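Local coordinates for cycloserine biosynthesis protein DcsG (Streptomyces lavendulae, PDB 6JIL) that catalyses the ATP-dependent ring closure of O-ureido-D-serine to the antibiotic D-cycloserine, as a magnesium-requiring ligase of the ATP-grasp family, at residues A[147-152]-A[180-185]; A[203-208]-A[217-222]. All blocks are in the same frame, centred on the assembly; numbering follows the deposited sequence.

Interaction 1 (A[147-152]-A[180-185]); sequences VQRYQR and SVDRHG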
loop_
_atom_site.group_PDB
_atom_site.type_symbol
_atom_site.label_atom_id
_atom_site.label_comp_id
_atom_site.label_asym_id
_atom_site.label_seq_id
_atom_site.Cartn_x
_atom_site.Cartn_y
_atom_site.Cartn_z
ATOM N N VAL A 147 -4.560 -10.885 7.044
ATOM C CA VAL A 147 -5.208 -9.846 7.823
ATOM C C VAL A 147 -6.456 -10.458 8.436
ATOM O O VAL A 147 -7.218 -11.130 7.739
ATOM C CB VAL A 147 -5.626 -8.660 6.945
ATOM C CG1 VAL A 147 -6.372 -7.647 7.779
ATOM C CG2 VAL A 147 -4.401 -8.030 6.304
ATOM N N GLN A 148 -6.663 -10.237 9.733
ATOM C CA GLN A 148 -7.829 -10.796 10.408
ATOM C C GLN A 148 -8.435 -9.897 11.487
ATOM O O GLN A 148 -7.754 -9.070 12.099
ATOM C CB GLN A 148 -7.491 -12.166 11.021
ATOM C CG GLN A 148 -7.031 -13.211 10.008
ATOM C CD GLN A 148 -6.958 -14.621 10.587
ATOM O OE1 GLN A 148 -6.368 -15.524 9.984
ATOM N NE2 GLN A 148 -7.565 -14.817 11.753
ATOM N N ARG A 149 -9.729 -10.105 11.711
ATOM C CA ARG A 149 -10.524 -9.364 12.681
ATOM C C ARG A 149 -10.821 -10.248 13.895
ATOM O O ARG A 149 -11.141 -11.427 13.747
ATOM C CB ARG A 149 -11.826 -8.934 11.998
ATOM C CG ARG A 149 -12.816 -8.191 12.850
ATOM C CD ARG A 149 -14.045 -7.871 12.015
ATOM N NE ARG A 149 -15.017 -7.059 12.737
ATOM C CZ ARG A 149 -16.007 -6.399 12.149
ATOM N NH1 ARG A 149 -16.153 -6.456 10.833
ATOM N NH2 ARG A 149 -16.836 -5.667 12.875
ATOM N N TYR A 150 -10.708 -9.681 15.092
ATOM C CA TYR A 150 -10.972 -10.438 16.318
ATOM C C TYR A 150 -11.722 -9.646 17.385
ATOM O O TYR A 150 -11.527 -8.436 17.528
ATOM C CB TYR A 150 -9.667 -10.924 16.974
ATOM C CG TYR A 150 -8.754 -11.762 16.110
ATOM C CD1 TYR A 150 -7.809 -11.169 15.269
ATOM C CD2 TYR A 150 -8.822 -13.155 16.151
ATOM C CE1 TYR A 150 -6.949 -11.952 14.487
ATOM C CE2 TYR A 150 -7.978 -13.939 15.384
ATOM C CZ TYR A 150 -7.045 -13.340 14.555
ATOM O OH TYR A 150 -6.216 -14.140 13.808
ATOM N N GLN A 151 -12.568 -10.342 18.137
ATOM C CA GLN A 151 -13.290 -9.739 19.252
ATOM C C GLN A 151 -12.211 -9.742 20.330
ATOM O O GLN A 151 -11.383 -10.649 20.348
ATOM C CB GLN A 151 -14.464 -10.627 19.670
ATOM C CG GLN A 151 -15.619 -10.645 18.682
ATOM C CD GLN A 151 -16.596 -11.780 18.948
ATOM O OE1 GLN A 151 -17.693 -11.814 18.387
ATOM N NE2 GLN A 151 -16.195 -12.721 19.797
ATOM N N ARG A 152 -12.198 -8.756 21.222
ATOM C CA ARG A 152 -11.143 -8.706 22.234
ATOM C C ARG A 152 -10.998 -9.945 23.112
ATOM O O ARG A 152 -9.944 -10.163 23.714
ATOM C CB ARG A 152 -11.291 -7.472 23.129
ATOM C CG ARG A 152 -12.498 -7.462 24.043
ATOM C CD ARG A 152 -12.210 -6.561 25.227
ATOM N NE ARG A 152 -11.615 -5.307 24.788
ATOM C CZ ARG A 152 -10.573 -4.723 25.372
ATOM N NH1 ARG A 152 -9.998 -5.274 26.432
ATOM N NH2 ARG A 152 -10.094 -3.592 24.883
ATOM N N SER A 180 -16.447 2.415 11.860
ATOM C CA SER A 180 -17.107 3.016 10.707
ATOM C C SER A 180 -16.877 2.227 9.427
ATOM O O SER A 180 -17.665 2.322 8.498
ATOM C CB SER A 180 -16.633 4.455 10.492
ATOM O OG SER A 180 -15.312 4.490 9.981
ATOM N N VAL A 181 -15.809 1.445 9.372
ATOM C CA VAL A 181 -15.507 0.685 8.160
ATOM C C VAL A 181 -16.585 -0.340 7.783
ATOM O O VAL A 181 -16.750 -0.672 6.606
ATOM C CB VAL A 181 -14.131 -0.018 8.277
ATOM C CG1 VAL A 181 -13.820 -0.782 7.006
ATOM C CG2 VAL A 181 -13.050 1.009 8.525
ATOM N N ASP A 182 -17.320 -0.833 8.772
ATOM C CA ASP A 182 -18.380 -1.809 8.519
ATOM C C ASP A 182 -19.481 -1.246 7.626
ATOM O O ASP A 182 -20.017 -1.948 6.768
ATOM C CB ASP A 182 -18.997 -2.271 9.838
ATOM C CG ASP A 182 -18.263 -3.439 10.438
ATOM O OD1 ASP A 182 -18.606 -3.841 11.568
ATOM O OD2 ASP A 182 -17.347 -3.963 9.773
ATOM N N ARG A 183 -19.815 0.024 7.832
ATOM C CA ARG A 183 -20.864 0.655 7.050
ATOM C C ARG A 183 -20.403 1.673 6.011
ATOM O O ARG A 183 -21.118 1.936 5.051
ATOM C CB ARG A 183 -21.889 1.297 7.991
ATOM C CG ARG A 183 -21.305 1.900 9.269
ATOM C CD ARG A 183 -22.428 2.367 10.209
ATOM N NE ARG A 183 -21.940 2.772 11.528
ATOM C CZ ARG A 183 -21.280 3.900 11.778
ATOM N NH1 ARG A 183 -21.022 4.753 10.799
ATOM N NH2 ARG A 183 -20.868 4.170 13.011
ATOM N N HIS A 184 -19.212 2.231 6.181
ATOM C CA HIS A 184 -18.720 3.232 5.241
ATOM C C HIS A 184 -17.441 2.837 4.522
ATOM O O HIS A 184 -16.842 3.649 3.818
ATOM C CB HIS A 184 -18.514 4.553 5.971
ATOM C CG HIS A 184 -19.769 5.100 6.568
ATOM N ND1 HIS A 184 -19.879 5.435 7.900
ATOM C CD2 HIS A 184 -20.982 5.342 6.019
ATOM C CE1 HIS A 184 -21.106 5.857 8.147
ATOM N NE2 HIS A 184 -21.795 5.810 7.022
ATOM N N GLY A 185 -17.027 1.590 4.696
ATOM C CA GLY A 185 -15.816 1.127 4.051
ATOM C C GLY A 185 -14.659 2.092 4.225
ATOM O O GLY A 185 -14.412 2.579 5.327
#

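Interaction 2 (A[203-208]-A[217-222]); sequences GAMLMP and LDFRQA. With ADP (adenosine-5'-diphosphate), chain G.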
loop_
_atom_site.group_PDB
_atom_site.type_symbol
_atom_site.label_atom_id
_atom_site.label_comp_id
_atom_site.label_asym_id
_atom_site.label_seq_id
_atom_site.Cartn_x
_atom_site.Cartn_y
_atom_site.Cartn_z
ATOM N N GLY A 203 -15.320 -1.330 -0.285
ATOM C CA GLY A 203 -16.081 -1.905 0.809
ATOM C C GLY A 203 -15.205 -2.529 1.876
ATOM O O GLY A 203 -14.007 -2.716 1.673
ATOM N N ALA A 204 -15.806 -2.847 3.021
ATOM C CA ALA A 204 -15.077 -3.469 4.119
ATOM C C ALA A 204 -14.553 -4.817 3.631
ATOM O O ALA A 204 -15.165 -5.445 2.776
ATOM C CB ALA A 204 -16.003 -3.653 5.318
HETATM N N MSE A 205 -13.424 -5.262 4.172
HETATM C CA MSE A 205 -12.834 -6.536 3.760
HETATM C C MSE A 205 -12.963 -7.625 4.825
HETATM O O MSE A 205 -13.029 -8.816 4.512
HETATM C CB MSE A 205 -11.355 -6.335 3.431
HETATM C CG MSE A 205 -11.092 -5.446 2.226
HETATM SE SE MSE A 205 -11.585 -6.300 0.559
HETATM C CE MSE A 205 -13.099 -5.208 0.047
ATOM N N LEU A 206 -12.987 -7.204 6.081
ATOM C CA LEU A 206 -13.088 -8.121 7.206
ATOM C C LEU A 206 -14.538 -8.258 7.678
ATOM O O LEU A 206 -15.087 -7.346 8.299
ATOM C CB LEU A 206 -12.210 -7.605 8.348
ATOM C CG LEU A 206 -10.684 -7.771 8.279
ATOM C CD1 LEU A 206 -10.219 -8.106 6.869
ATOM C CD2 LEU A 206 -10.034 -6.509 8.795
HETATM N N MSE A 207 -15.152 -9.403 7.391
HETATM C CA MSE A 207 -16.536 -9.644 7.788
HETATM C C MSE A 207 -16.646 -10.055 9.250
HETATM O O MSE A 207 -15.763 -10.722 9.786
HETATM C CB MSE A 207 -17.159 -10.738 6.918
HETATM C CG MSE A 207 -17.253 -10.401 5.438
HETATM SE SE MSE A 207 -18.091 -8.690 5.060
HETATM C CE MSE A 207 -19.788 -8.961 5.950
ATOM N N PRO A 208 -17.742 -9.663 9.917
ATOM C CA PRO A 208 -17.948 -10.008 11.326
ATOM C C PRO A 208 -17.907 -11.522 11.556
ATOM O O PRO A 208 -17.551 -11.979 12.634
ATOM C CB PRO A 208 -19.324 -9.419 11.626
ATOM C CG PRO A 208 -19.401 -8.249 10.698
ATOM C CD PRO A 208 -18.841 -8.816 9.422
ATOM N N LEU A 217 -12.919 -5.884 -8.255
ATOM C CA LEU A 217 -13.670 -4.789 -8.881
ATOM C C LEU A 217 -15.063 -4.520 -8.323
ATOM O O LEU A 217 -15.477 -3.367 -8.224
ATOM C CB LEU A 217 -13.768 -5.006 -10.396
ATOM C CG LEU A 217 -12.434 -4.788 -11.110
ATOM C CD1 LEU A 217 -12.578 -5.048 -12.602
ATOM C CD2 LEU A 217 -11.974 -3.361 -10.850
ATOM N N ASP A 218 -15.795 -5.567 -7.963
ATOM C CA ASP A 218 -17.131 -5.363 -7.425
ATOM C C ASP A 218 -17.097 -4.681 -6.055
ATOM O O ASP A 218 -18.113 -4.178 -5.569
ATOM C CB ASP A 218 -17.882 -6.696 -7.363
ATOM C CG ASP A 218 -17.108 -7.773 -6.642
ATOM O OD1 ASP A 218 -15.890 -7.906 -6.883
ATOM O OD2 ASP A 218 -17.727 -8.499 -5.841
ATOM N N PHE A 219 -15.922 -4.644 -5.440
ATOM C CA PHE A 219 -15.787 -3.996 -4.142
ATOM C C PHE A 219 -15.369 -2.538 -4.298
ATOM O O PHE A 219 -15.168 -1.840 -3.304
ATOM C CB PHE A 219 -14.750 -4.716 -3.271
ATOM C CG PHE A 219 -15.256 -5.976 -2.629
ATOM C CD1 PHE A 219 -14.945 -7.219 -3.162
ATOM C CD2 PHE A 219 -16.032 -5.920 -1.480
ATOM C CE1 PHE A 219 -15.398 -8.390 -2.555
ATOM C CE2 PHE A 219 -16.492 -7.087 -0.867
ATOM C CZ PHE A 219 -16.172 -8.324 -1.405
ATOM N N ARG A 220 -15.244 -2.078 -5.542
ATOM C CA ARG A 220 -14.828 -0.697 -5.794
ATOM C C ARG A 220 -15.805 0.122 -6.628
ATOM O O ARG A 220 -16.567 -0.420 -7.422
ATOM C CB ARG A 220 -13.476 -0.679 -6.500
ATOM C CG ARG A 220 -12.497 -1.701 -5.977
ATOM C CD ARG A 220 -11.151 -1.549 -6.642
ATOM N NE ARG A 220 -10.275 -2.647 -6.273
ATOM C CZ ARG A 220 -8.952 -2.571 -6.247
ATOM N NH1 ARG A 220 -8.347 -1.437 -6.566
ATOM N NH2 ARG A 220 -8.236 -3.635 -5.914
ATOM N N GLN A 221 -15.763 1.435 -6.440
ATOM C CA GLN A 221 -16.600 2.352 -7.193
ATOM C C GLN A 221 -16.091 3.781 -7.074
ATOM O O GLN A 221 -15.667 4.212 -5.998
ATOM C CB GLN A 221 -18.063 2.262 -6.746
ATOM C CG GLN A 221 -18.309 2.376 -5.273
ATOM C CD GLN A 221 -19.786 2.288 -4.948
ATOM O OE1 GLN A 221 -20.460 1.326 -5.326
ATOM N NE2 GLN A 221 -20.302 3.295 -4.246
ATOM N N ALA A 222 -16.112 4.496 -8.198
ATOM C CA ALA A 222 -15.655 5.882 -8.262
ATOM C C ALA A 222 -16.214 6.724 -7.116
ATOM O O ALA A 222 -17.393 6.645 -6.787
ATOM C CB ALA A 222 -16.045 6.502 -9.603
HETATM P PB ADP G . -3.610 -4.509 2.962
HETATM O O1B ADP G . -4.865 -3.941 2.122
HETATM O O2B ADP G . -2.322 -3.853 2.472
HETATM O O3B ADP G . -3.523 -6.036 2.748
HETATM P PA ADP G . -4.982 -3.209 4.960
HETATM O O1A ADP G . -4.520 -2.289 5.998
HETATM O O2A ADP G . -5.487 -2.339 3.729
HETATM O O3A ADP G . -3.744 -4.196 4.562
HETATM O "O5'" ADP G . -6.163 -4.110 5.577
HETATM C "C5'" ADP G . -6.886 -4.742 4.520
HETATM C "C4'" ADP G . -8.387 -4.535 4.764
HETATM O "O4'" ADP G . -8.734 -4.956 6.102
HETATM C "C3'" ADP G . -8.766 -3.064 4.641
HETATM O "O3'" ADP G . -9.119 -2.719 3.307
HETATM C "C2'" ADP G . -9.927 -2.923 5.628
HETATM O "O2'" ADP G . -11.187 -3.195 5.007
HETATM C "C1'" ADP G . -9.581 -3.946 6.734
HETATM N N9 ADP G . -8.886 -3.297 7.882
HETATM C C8 ADP G . -7.555 -3.392 8.207
HETATM N N7 ADP G . -7.303 -2.742 9.305
HETATM C C5 ADP G . -8.441 -2.182 9.763
HETATM C C6 ADP G . -8.823 -1.565 10.985
HETATM N N6 ADP G . -7.870 -1.228 11.937
HETATM N N1 ADP G . -10.130 -1.331 11.211
HETATM C C2 ADP G . -11.068 -1.665 10.324
HETATM N N3 ADP G . -10.760 -2.252 9.169
HETATM C C4 ADP G . -9.481 -2.526 8.849
#

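Interaction 1 (A[147-152]-A[180-185])
D182 OD2 is gripped from two quarters: R149 NH1 donates to it at 3.0 Å, and Y177 OH forms a second hydrogen bond to the same oxygen. The other carboxylate oxygen, D182 OD1, takes R149 NH2 at 2.9 Å. Together these make an end-on, bidentate salt bridge in which NH1 and NH2 each reach a separate oxygen, each oxygen accepting through its syn lone pair. The pairing is not perfectly flat, for the guanidinium and carboxylate planes are turned 32° apart; OD1 lies in the guanidinium plane, whereas OD2 is tilted from it and its N-H...O angle falls to 138°. R149 leaves strand 148-151, an edge strand of its four-stranded antiparallel sheet, with CG anti to the backbone N (chi1 178°), and its chain stays extended to NE. Such length is what an arginine offers here, since R149 CA and D182 CA are 11.7 Å apart and only the side-chain ends meet. The short acidic D182 rises from helix 181-184 to meet it. Further partners fix the guanidinium's rotation: NE pairs with E133, and Y177 adds a cation-pi contact. V147 and V181, one from each segment, line the ADP pocket of the ATP-grasp fold. With two acidic partners around R149, its positive charge is probably well stabilised, and the contact ties the edge strand to the short helix electrostatically at the protein surface.

Interaction 2 (A[203-208]-A[217-222])
G203 N donates a hydrogen bond of 3.1 Å to F219 O at the start of the loop between strands 195-202 and 220-223 of the ATP-grasp fold, a loop that runs alongside the ribose of ADP. The donor lies in the carbonyl plane with an N-H...O angle of 158°, joining the start of the loop to the 3-10 turn 217-219 that leads into strand 220-223. The backbone of G203 comes near the turn, G203 CA and F219 CA being 5.4 Å apart, though crowding here does not demand a glycine. A204 follows, its small CB pointing away from the turn and its carbonyl O 4.2 Å from F219 CE2. Selenomethionine M205 then faces two ways. Its backbone N binds ADP O2' at 3.2 Å, while CB and CG pass along the ribose, CG 3.5 Å from O3'. Bends at chi2 (-71°) and chi3 carry the chain back toward F219, which suits the flexible, unbranched chain of a methionine, here with selenium in place of sulfur. Its selenium and methyl approach the phenyl ring obliquely in a Met-aromatic contact, SE 4.9 Å from the ring centroid. L206 goes to the nucleotide instead, laying its branched apolar end against the sugar, with CD2 3.3 Å from C1' and CD1 near O4'. In the partner segment R220, inferred to be an active-site residue, follows F219 directly; its guanidinium is held by P215, S276 and N278. H213 meets the F219 ring as well. The closest apolar touch between the segments is M205 CE on F219 CD2, at 3.4 Å, with F219 CG hardly farther.

How the interactions relate
Along the chain the two interactions come in series, 147-152 with 180-185 closing before 203-208 with 217-222 opens, and their centres lie 12 Å apart within the ATP-grasp region. Interaction 1 itself spans from the four-stranded antiparallel sheet to the entrance of the five-stranded one, since helix 181-184 runs into strand 186-192; interaction 2 lies at the latter's edge, where 195-202 and 220-223 are neighbours. The loop 203-208 bridges them, because L206 O is probably hydrogen-bonded by R149 NH1 at 2.9 Å and A204 CB packs on V181 O. The two contacts thus adjoin through residues that line the ADP pocket, linking both sheets around the bound nucleotide.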